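Local coordinates for sulfonate ABC transporter, periplasmic sulfonate-binding protein SsuA (Methylobacillus flagellatus, PDB 3UIF), which probably binds sulfonates or related sulfate esters in the periplasm and delivers them to an ABC transporter for uptake, at residues 7-12 with 66-71; 62-67 with 205-210. All blocks are in the same frame, centred on the assembly; numbering follows the deposited sequence.

Both contacts gather round the turn that leaves helix 56-65 and leads into strand 71-75, and they share Ser66 and Gly67. Contact 1 (7-12 with 66-71) is the start of a parallel strand pairing: backbone bonds and an aspartate side chain tie the incoming loop to strand 6-17. Contact 2 (62-67 with 205-210) packs the end of the same helix on strand 202-207 by van der Waals touch, with none of contact 1's hydrogen bonding between its segments. Each is mainly buried and each has an arginine running out to the partly exposed border, Arg9 in one and Arg207 in the other. Asp70 joins them: its OD2 holds strand 6-17, while its OD1 lies 2.7 Å from Arg207 NH2 in a salt bridge.

Contact 1: 7-12 with 66-71; sequences VVRIAS and SGKIDF
Arg9, Asp70 and Phe71 carry this contact, where the chain leaving helix 56-65 joins strand 6-17. Arg9 N donates to Asp70 OD2 (3.0 Å), meeting the carboxylate on its anti side and 30° out of its plane. Arg9 O takes two donors, Asp70 N and Phe71 N, the latter at 3.0 Å. Ala11 N then bonds Phe71 O at 2.8 Å, completing a parallel bridge of Ile10 with Phe71. Aspartate suits its place because its short side chain binds a backbone N-H just before regular pairing begins. Asp70 OD1 forms its main salt bridge with Arg207 and a long, weaker one with Arg9 NH2 (3.9 Å). The Arg9 chain, bent at chi2 and chi3, runs past Lys68 O, and Lys68 CE lies over one face of the Arg9 guanidinium, toward its rim. With CG beside the backbone N (chi1 -72°), Phe71 lays its CD2 3.5 Å from Val8 CG1, and its CB rests on Ile10 CG2. Helix 215-233 covers Val8 and Phe71, with Ile221 touching both, while Ile10 packs on Val46 and Trp48 of strand 44-51. That strand also pairs with Val8 and Ile10, and strand 202-207 adjoins Phe71.

Contact 2: 62-67 with 205-210; sequences EGFASG and WARNDF
A Schellman motif ends helix 56-65 here, and the helix end packs against the place where strand 202-207 gives way to helix 208-213. Gly67, with phi 67°, makes the turn; positive phi favours glycine, and its bare CA lies 3.6 Å from Arg207 CD. Phe64 and Arg207 do most of the touching. The Phe64 ring reaches the strand by its far end, with CZ 3.6 Å from Trp205 O and 4.3 Å from Trp205 CB. The two side chains cross at a slant, ring and guanidinium planes 47° apart, and Arg207 CB meets ring atom CD1. CG anti to the backbone N (chi1 -164°) and an extended chi2 carry Arg207 CD to 3.3 Å from Phe64 O; the bend at chi3 then turns the guanidinium, which has Gly67 O over one face and Phe210 CB over the other. Arginine suits this border: its methylenes pack on the helix end, NE bonds Ile69 O and NH2 forms a salt bridge with Asp70, which should hold the group's rotation. Phenylalanine fills the inner side, where Leu82 and Val89 also touch it. Arg207 is itself the N-cap residue of helix 208-213. The whole is a helix packed on a mixed beta-sheet, as in the alpha/beta lobes of periplasmic binding proteins.

Contact 1: 7-12 with 66-71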
loop_
_atom_site.group_PDB
_atom_site.type_symbol
_atom_site.label_atom_id
_atom_site.label_comp_id
_atom_site.label_asym_id
_atom_site.label_seq_id
_atom_site.Cartn_x
_atom_site.Cartn_y
_atom_site.Cartn_z
ATOM N N VAL A 7 -16.994 20.025 7.435
ATOM C CA VAL A 7 -16.879 18.581 7.601
ATOM C C VAL A 7 -16.214 17.977 6.377
ATOM O O VAL A 7 -16.684 18.143 5.256
ATOM C CB VAL A 7 -18.236 17.887 7.840
ATOM C CG1 VAL A 7 -18.098 16.376 7.646
ATOM C CG2 VAL A 7 -18.747 18.187 9.235
ATOM N N VAL A 8 -15.104 17.293 6.600
ATOM C CA VAL A 8 -14.435 16.585 5.532
ATOM C C VAL A 8 -14.421 15.109 5.898
ATOM O O VAL A 8 -13.895 14.711 6.941
ATOM C CB VAL A 8 -13.035 17.165 5.266
ATOM C CG1 VAL A 8 -12.268 16.308 4.270
ATOM C CG2 VAL A 8 -13.170 18.589 4.729
ATOM N N ARG A 9 -15.064 14.315 5.054
ATOM C CA ARG A 9 -15.167 12.880 5.274
ATOM C C ARG A 9 -13.963 12.178 4.689
ATOM O O ARG A 9 -13.654 12.337 3.503
ATOM C CB ARG A 9 -16.450 12.321 4.656
ATOM C CG ARG A 9 -17.566 12.052 5.657
ATOM C CD ARG A 9 -18.881 12.728 5.265
ATOM N NE ARG A 9 -18.945 13.100 3.842
ATOM C CZ ARG A 9 -19.905 13.841 3.282
ATOM N NH1 ARG A 9 -20.913 14.306 4.008
ATOM N NH2 ARG A 9 -19.850 14.117 1.982
ATOM N N ILE A 10 -13.286 11.411 5.541
ATOM C CA ILE A 10 -12.081 10.673 5.153
ATOM C C ILE A 10 -12.185 9.186 5.490
ATOM O O ILE A 10 -12.391 8.804 6.641
ATOM C CB ILE A 10 -10.808 11.293 5.766
ATOM C CG1 ILE A 10 -10.816 12.811 5.557
ATOM C CG2 ILE A 10 -9.584 10.668 5.140
ATOM C CD1 ILE A 10 -9.560 13.543 5.983
ATOM N N ALA A 11 -12.048 8.354 4.465
ATOM C CA ALA A 11 -12.120 6.903 4.632
ATOM C C ALA A 11 -10.752 6.282 4.883
ATOM O O ALA A 11 -9.734 6.773 4.398
ATOM C CB ALA A 11 -12.774 6.264 3.417
ATOM N N SER A 12 -10.740 5.196 5.644
ATOM C CA SER A 12 -9.571 4.337 5.763
ATOM C C SER A 12 -10.007 2.877 5.892
ATOM O O SER A 12 -11.163 2.584 6.242
ATOM C CB SER A 12 -8.773 4.721 6.992
ATOM O OG SER A 12 -9.484 4.319 8.160
ATOM N N SER A 66 -20.767 8.073 -5.049
ATOM C CA SER A 66 -21.983 8.827 -4.705
ATOM C C SER A 66 -21.667 10.212 -4.118
ATOM O O SER A 66 -22.573 10.952 -3.740
ATOM C CB SER A 66 -22.833 8.025 -3.725
ATOM O OG SER A 66 -22.100 7.713 -2.559
ATOM N N GLY A 67 -20.380 10.556 -4.056
ATOM C CA GLY A 67 -19.935 11.805 -3.456
ATOM C C GLY A 67 -20.148 11.906 -1.954
ATOM O O GLY A 67 -20.172 13.010 -1.419
ATOM N N LYS A 68 -20.297 10.769 -1.268
ATOM C CA LYS A 68 -20.520 10.767 0.182
ATOM C C LYS A 68 -19.218 10.673 0.987
ATOM O O LYS A 68 -19.229 10.648 2.221
ATOM C CB LYS A 68 -21.505 9.662 0.599
ATOM C CG LYS A 68 -22.993 10.050 0.593
ATOM C CD LYS A 68 -23.308 11.406 1.259
ATOM C CE LYS A 68 -23.219 11.404 2.797
ATOM N NZ LYS A 68 -24.519 11.068 3.452
ATOM N N ILE A 69 -18.098 10.645 0.280
ATOM C CA ILE A 69 -16.774 10.580 0.894
ATOM C C ILE A 69 -15.917 11.534 0.096
ATOM O O ILE A 69 -16.161 11.706 -1.096
ATOM C CB ILE A 69 -16.203 9.150 0.831
ATOM C CG1 ILE A 69 -16.894 8.271 1.866
ATOM C CG2 ILE A 69 -14.701 9.136 1.041
ATOM C CD1 ILE A 69 -16.697 6.783 1.647
ATOM N N ASP A 70 -14.940 12.165 0.737
ATOM C CA ASP A 70 -14.161 13.193 0.071
ATOM C C ASP A 70 -12.733 12.760 -0.152
ATOM O O ASP A 70 -12.160 13.009 -1.208
ATOM C CB ASP A 70 -14.205 14.479 0.886
ATOM C CG ASP A 70 -15.624 14.923 1.181
ATOM O OD1 ASP A 70 -16.472 14.855 0.270
ATOM O OD2 ASP A 70 -15.900 15.321 2.324
ATOM N N PHE A 71 -12.171 12.107 0.861
ATOM C CA PHE A 71 -10.818 11.605 0.832
ATOM C C PHE A 71 -10.803 10.179 1.300
ATOM O O PHE A 71 -11.696 9.759 2.034
ATOM C CB PHE A 71 -9.940 12.431 1.759
ATOM C CG PHE A 71 -9.663 13.799 1.240
ATOM C CD1 PHE A 71 -8.573 14.028 0.417
ATOM C CD2 PHE A 71 -10.506 14.859 1.558
ATOM C CE1 PHE A 71 -8.325 15.295 -0.066
ATOM C CE2 PHE A 71 -10.263 16.128 1.076
ATOM C CZ PHE A 71 -9.180 16.349 0.257
#

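Contact 2: 62-67 with 205-210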
loop_
_atom_site.group_PDB
_atom_site.type_symbol
_atom_site.label_atom_id
_atom_site.label_comp_id
_atom_site.label_asym_id
_atom_site.label_seq_id
_atom_site.Cartn_x
_atom_site.Cartn_y
_atom_site.Cartn_z
ATOM N N GLU A 62 -17.634 3.113 -3.384
ATOM C CA GLU A 62 -19.036 3.530 -3.487
ATOM C C GLU A 62 -19.326 4.930 -2.920
ATOM O O GLU A 62 -20.079 5.711 -3.528
ATOM C CB GLU A 62 -19.948 2.485 -2.831
ATOM C CG GLU A 62 -21.398 2.908 -2.658
ATOM C CD GLU A 62 -22.037 3.355 -3.955
ATOM O OE1 GLU A 62 -21.560 2.912 -5.028
ATOM O OE2 GLU A 62 -23.018 4.152 -3.901
ATOM N N GLY A 63 -18.739 5.230 -1.755
ATOM C CA GLY A 63 -18.828 6.554 -1.130
ATOM C C GLY A 63 -18.217 7.629 -2.009
ATOM O O GLY A 63 -18.766 8.734 -2.147
ATOM N N PHE A 64 -17.087 7.291 -2.620
ATOM C CA PHE A 64 -16.501 8.129 -3.658
ATOM C C PHE A 64 -17.470 8.334 -4.830
ATOM O O PHE A 64 -17.719 9.471 -5.243
ATOM C CB PHE A 64 -15.192 7.535 -4.153
ATOM C CG PHE A 64 -13.990 7.894 -3.314
ATOM C CD1 PHE A 64 -13.772 9.205 -2.896
ATOM C CD2 PHE A 64 -13.044 6.921 -2.981
ATOM C CE1 PHE A 64 -12.652 9.538 -2.151
ATOM C CE2 PHE A 64 -11.917 7.253 -2.240
ATOM C CZ PHE A 64 -11.724 8.566 -1.829
ATOM N N ALA A 65 -18.039 7.241 -5.332
ATOM C CA ALA A 65 -18.950 7.276 -6.475
ATOM C C ALA A 65 -20.192 8.147 -6.249
ATOM O O ALA A 65 -20.631 8.849 -7.153
ATOM C CB ALA A 65 -19.354 5.857 -6.866
ATOM N N SER A 66 -20.767 8.073 -5.049
ATOM C CA SER A 66 -21.983 8.827 -4.705
ATOM C C SER A 66 -21.667 10.212 -4.118
ATOM O O SER A 66 -22.573 10.952 -3.740
ATOM C CB SER A 66 -22.833 8.025 -3.725
ATOM O OG SER A 66 -22.100 7.713 -2.559
ATOM N N GLY A 67 -20.380 10.556 -4.056
ATOM C CA GLY A 67 -19.935 11.805 -3.456
ATOM C C GLY A 67 -20.148 11.906 -1.954
ATOM O O GLY A 67 -20.172 13.010 -1.419
ATOM N N TRP A 205 -6.281 9.596 -1.349
ATOM C CA TRP A 205 -7.047 9.779 -2.576
ATOM C C TRP A 205 -8.175 10.765 -2.379
ATOM O O TRP A 205 -8.874 10.752 -1.360
ATOM C CB TRP A 205 -7.565 8.426 -3.082
ATOM C CG TRP A 205 -6.455 7.485 -3.488
ATOM C CD1 TRP A 205 -5.712 6.633 -2.671
ATOM C CD2 TRP A 205 -5.925 7.269 -4.836
ATOM N NE1 TRP A 205 -4.784 5.935 -3.405
ATOM C CE2 TRP A 205 -4.861 6.269 -4.707
ATOM C CE3 TRP A 205 -6.213 7.789 -6.095
ATOM C CZ2 TRP A 205 -4.136 5.824 -5.799
ATOM C CZ3 TRP A 205 -5.473 7.333 -7.193
ATOM C CH2 TRP A 205 -4.451 6.379 -7.042
ATOM N N ALA A 206 -8.351 11.642 -3.354
ATOM C CA ALA A 206 -9.358 12.683 -3.266
ATOM C C ALA A 206 -10.361 12.576 -4.402
ATOM O O ALA A 206 -9.987 12.288 -5.552
ATOM C CB ALA A 206 -8.698 14.040 -3.281
ATOM N N ARG A 207 -11.634 12.809 -4.070
ATOM C CA ARG A 207 -12.696 12.897 -5.063
ATOM C C ARG A 207 -12.438 14.083 -6.012
ATOM O O ARG A 207 -12.228 15.207 -5.573
ATOM C CB ARG A 207 -14.049 12.988 -4.365
ATOM C CG ARG A 207 -15.242 12.703 -5.259
ATOM C CD ARG A 207 -16.509 12.441 -4.455
ATOM N NE ARG A 207 -16.643 13.353 -3.319
ATOM C CZ ARG A 207 -17.123 14.597 -3.371
ATOM N NH1 ARG A 207 -17.550 15.139 -4.508
ATOM N NH2 ARG A 207 -17.167 15.309 -2.261
ATOM N N ASN A 208 -12.414 13.808 -7.314
ATOM C CA ASN A 208 -12.011 14.790 -8.319
ATOM C C ASN A 208 -12.782 16.098 -8.207
ATOM O O ASN A 208 -12.188 17.179 -8.233
ATOM C CB ASN A 208 -12.117 14.191 -9.725
ATOM C CG ASN A 208 -11.015 13.165 -10.016
ATOM O OD1 ASN A 208 -10.041 13.029 -9.270
ATOM N ND2 ASN A 208 -11.169 12.441 -11.118
ATOM N N ASP A 209 -14.101 15.969 -8.060
ATOM C CA ASP A 209 -15.019 17.081 -7.844
ATOM C C ASP A 209 -14.749 17.836 -6.554
ATOM O O ASP A 209 -15.020 19.035 -6.467
ATOM C CB ASP A 209 -16.451 16.561 -7.761
ATOM C CG ASP A 209 -17.060 16.288 -9.109
ATOM O OD1 ASP A 209 -18.213 15.793 -9.127
ATOM O OD2 ASP A 209 -16.401 16.566 -10.140
ATOM N N PHE A 210 -14.266 17.127 -5.536
ATOM C CA PHE A 210 -13.955 17.791 -4.284
ATOM C C PHE A 210 -12.750 18.721 -4.424
ATOM O O PHE A 210 -12.759 19.846 -3.911
ATOM C CB PHE A 210 -13.717 16.815 -3.138
ATOM C CG PHE A 210 -13.506 17.511 -1.842
ATOM C CD1 PHE A 210 -14.595 17.848 -1.040
ATOM C CD2 PHE A 210 -12.232 17.933 -1.468
ATOM C CE1 PHE A 210 -14.404 18.553 0.140
ATOM C CE2 PHE A 210 -12.044 18.638 -0.298
ATOM C CZ PHE A 210 -13.128 18.938 0.512
#